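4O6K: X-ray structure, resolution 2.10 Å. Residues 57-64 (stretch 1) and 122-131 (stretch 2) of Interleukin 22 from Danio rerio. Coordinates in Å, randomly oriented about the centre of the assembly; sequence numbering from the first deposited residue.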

# COMPACT_ATOMS: atom_id res chain seq x y z
N TYR A 57 7.24 -0.94 2.09
CA TYR A 57 7.18 -2.29 2.63
C TYR A 57 6.34 -3.20 1.74
O TYR A 57 6.66 -4.37 1.56
CB TYR A 57 6.62 -2.27 4.06
CG TYR A 57 6.92 -3.53 4.84
CD1 TYR A 57 8.11 -3.66 5.54
CD2 TYR A 57 6.01 -4.57 4.89
CE1 TYR A 57 8.39 -4.81 6.26
CE2 TYR A 57 6.28 -5.72 5.61
CZ TYR A 57 7.47 -5.84 6.29
OH TYR A 57 7.75 -6.98 7.01
N TYR A 58 5.26 -2.65 1.20
CA TYR A 58 4.39 -3.37 0.27
C TYR A 58 5.15 -3.84 -0.97
O TYR A 58 5.01 -4.98 -1.40
CB TYR A 58 3.21 -2.49 -0.15
CG TYR A 58 1.90 -2.86 0.50
CD1 TYR A 58 1.61 -2.50 1.81
CD2 TYR A 58 0.93 -3.58 -0.21
CE1 TYR A 58 0.41 -2.84 2.40
CE2 TYR A 58 -0.27 -3.92 0.37
CZ TYR A 58 -0.53 -3.55 1.68
OH TYR A 58 -1.73 -3.89 2.26
N VAL A 59 5.94 -2.94 -1.54
CA VAL A 59 6.70 -3.24 -2.75
C VAL A 59 7.73 -4.34 -2.49
O VAL A 59 7.93 -5.23 -3.31
CB VAL A 59 7.42 -1.98 -3.28
CG1 VAL A 59 8.36 -2.33 -4.42
CG2 VAL A 59 6.40 -0.95 -3.74
N ASN A 60 8.37 -4.28 -1.32
CA ASN A 60 9.40 -5.24 -0.96
C ASN A 60 8.85 -6.60 -0.53
O ASN A 60 9.46 -7.63 -0.81
CB ASN A 60 10.29 -4.67 0.15
CG ASN A 60 11.21 -3.58 -0.35
OD1 ASN A 60 11.63 -3.58 -1.51
ND2 ASN A 60 11.53 -2.63 0.52
N HIS A 61 7.71 -6.62 0.16
CA HIS A 61 7.23 -7.85 0.78
C HIS A 61 5.92 -8.38 0.20
O HIS A 61 5.84 -9.55 -0.18
CB HIS A 61 7.05 -7.64 2.28
CG HIS A 61 8.33 -7.49 3.04
ND1 HIS A 61 9.03 -6.30 3.09
CD2 HIS A 61 9.03 -8.37 3.79
CE1 HIS A 61 10.11 -6.46 3.83
NE2 HIS A 61 10.14 -7.71 4.26
N VAL A 62 4.90 -7.53 0.14
CA VAL A 62 3.56 -7.99 -0.19
C VAL A 62 3.38 -8.28 -1.68
O VAL A 62 2.78 -9.29 -2.05
CB VAL A 62 2.51 -6.95 0.25
CG1 VAL A 62 1.11 -7.42 -0.11
CG2 VAL A 62 2.62 -6.70 1.75
N LEU A 63 3.91 -7.41 -2.53
CA LEU A 63 3.67 -7.50 -3.96
C LEU A 63 4.85 -8.14 -4.69
O LEU A 63 5.02 -7.95 -5.90
CB LEU A 63 3.38 -6.12 -4.54
CG LEU A 63 2.28 -5.33 -3.84
CD1 LEU A 63 2.24 -3.91 -4.36
CD2 LEU A 63 0.93 -6.01 -4.00
N GLU A 64 5.65 -8.90 -3.95
CA GLU A 64 6.86 -9.51 -4.49
C GLU A 64 6.53 -10.59 -5.53
O GLU A 64 6.72 -10.38 -6.73
CB GLU A 64 7.70 -10.10 -3.36
CG GLU A 64 9.07 -10.58 -3.77
CD GLU A 64 9.94 -10.92 -2.58
OE1 GLU A 64 11.15 -11.13 -2.77
OE2 GLU A 64 9.40 -10.96 -1.45
N ALA A 122 -1.75 -14.40 4.47
CA ALA A 122 -1.31 -13.08 4.89
C ALA A 122 -0.99 -12.19 3.69
O ALA A 122 -1.34 -11.01 3.67
CB ALA A 122 -0.10 -13.19 5.81
N ARG A 123 -0.32 -12.78 2.70
CA ARG A 123 0.01 -12.06 1.48
C ARG A 123 -1.26 -11.65 0.73
O ARG A 123 -1.41 -10.50 0.34
CB ARG A 123 0.90 -12.92 0.58
CG ARG A 123 2.36 -12.95 1.01
CD ARG A 123 3.28 -13.38 -0.13
NE ARG A 123 3.19 -12.49 -1.28
CZ ARG A 123 3.92 -12.63 -2.39
NH1 ARG A 123 4.80 -13.62 -2.48
NH2 ARG A 123 3.77 -11.78 -3.39
N ASN A 124 -2.18 -12.60 0.56
CA ASN A 124 -3.45 -12.34 -0.11
C ASN A 124 -4.27 -11.26 0.59
O ASN A 124 -4.90 -10.43 -0.07
CB ASN A 124 -4.27 -13.63 -0.21
CG ASN A 124 -3.78 -14.55 -1.30
OD1 ASN A 124 -3.17 -14.12 -2.27
ND2 ASN A 124 -4.03 -15.85 -1.13
N LYS A 125 -4.25 -11.27 1.91
CA LYS A 125 -4.99 -10.30 2.70
C LYS A 125 -4.45 -8.89 2.51
O LYS A 125 -5.20 -7.95 2.26
CB LYS A 125 -4.97 -10.68 4.18
CG LYS A 125 -5.87 -9.82 5.05
CD LYS A 125 -5.89 -10.31 6.49
CE LYS A 125 -6.93 -9.57 7.31
NZ LYS A 125 -8.28 -9.65 6.68
N ALA A 126 -3.13 -8.75 2.64
CA ALA A 126 -2.48 -7.46 2.45
C ALA A 126 -2.63 -6.96 1.01
O ALA A 126 -2.81 -5.77 0.78
CB ALA A 126 -1.01 -7.55 2.83
N ILE A 127 -2.53 -7.89 0.06
CA ILE A 127 -2.72 -7.58 -1.35
C ILE A 127 -4.10 -6.96 -1.59
O ILE A 127 -4.23 -5.97 -2.33
CB ILE A 127 -2.56 -8.84 -2.23
CG1 ILE A 127 -1.08 -9.13 -2.47
CG2 ILE A 127 -3.27 -8.68 -3.56
CD1 ILE A 127 -0.81 -10.50 -3.05
N GLY A 128 -5.11 -7.52 -0.96
CA GLY A 128 -6.47 -7.01 -1.06
C GLY A 128 -6.62 -5.63 -0.46
O GLY A 128 -7.57 -4.91 -0.76
N GLU A 129 -5.69 -5.26 0.41
CA GLU A 129 -5.74 -3.96 1.08
C GLU A 129 -4.94 -2.89 0.35
O GLU A 129 -4.94 -1.73 0.76
CB GLU A 129 -5.23 -4.10 2.52
CG GLU A 129 -6.06 -5.04 3.38
CD GLU A 129 -5.61 -5.05 4.83
OE1 GLU A 129 -5.02 -4.05 5.28
OE2 GLU A 129 -5.85 -6.06 5.52
N THR A 130 -4.27 -3.27 -0.73
CA THR A 130 -3.43 -2.34 -1.48
C THR A 130 -4.23 -1.17 -2.04
O THR A 130 -3.77 -0.03 -2.04
CB THR A 130 -2.70 -3.04 -2.65
OG1 THR A 130 -2.14 -4.28 -2.19
CG2 THR A 130 -1.59 -2.16 -3.19
N ASN A 131 -5.44 -1.47 -2.51
CA ASN A 131 -6.34 -0.45 -3.04
C ASN A 131 -6.63 0.62 -1.99
O ASN A 131 -6.67 1.81 -2.31
CB ASN A 131 -7.65 -1.10 -3.51
CG ASN A 131 -8.49 -0.18 -4.37
OD1 ASN A 131 -9.55 -0.57 -4.87
ND2 ASN A 131 -8.02 1.05 -4.58

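Two helical segments of zebrafish interleukin 22 pack roughly antiparallel, their N-to-C directions 151° apart and their axes 11.1 Å apart at closest approach, burying 404 Å² in total; the backbones come as near as 5.7 Å between V62 CA and R123 CA. The contact starts at Y58, whose CA-to-CB bond points toward stretch 2. Its hydroxyl donates a hydrogen bond to the backbone carbonyl of A126 (OH to O, 2.6 Å), a carbonyl that also accepts from the amide of E129. T130 lies at the edge of the tyrosine ring, its OG1 3.2 Å from Y58 CE2; T130 OG1 donates a hydrogen bond to I127 O (2.7 Å) within its own stretch. V62 supplies the apolar centre: its CG1 lies 3.6 Å from A126 CB and 3.6 Å from I127 CG1. The V62 carbonyl receives R123, whose NH2 donates a hydrogen bond to V62 O at 3.0 Å and whose NE adds a weak one to V62 O at 3.3 Å. The CA-to-CB bond of L63 points away, yet its side chain bends back, bringing CD2 to 4.0 Å from I127 CG1. At E64, the backbone N lies 3.5 Å from R123 NH2, but both are donors and no hydrogen bond forms.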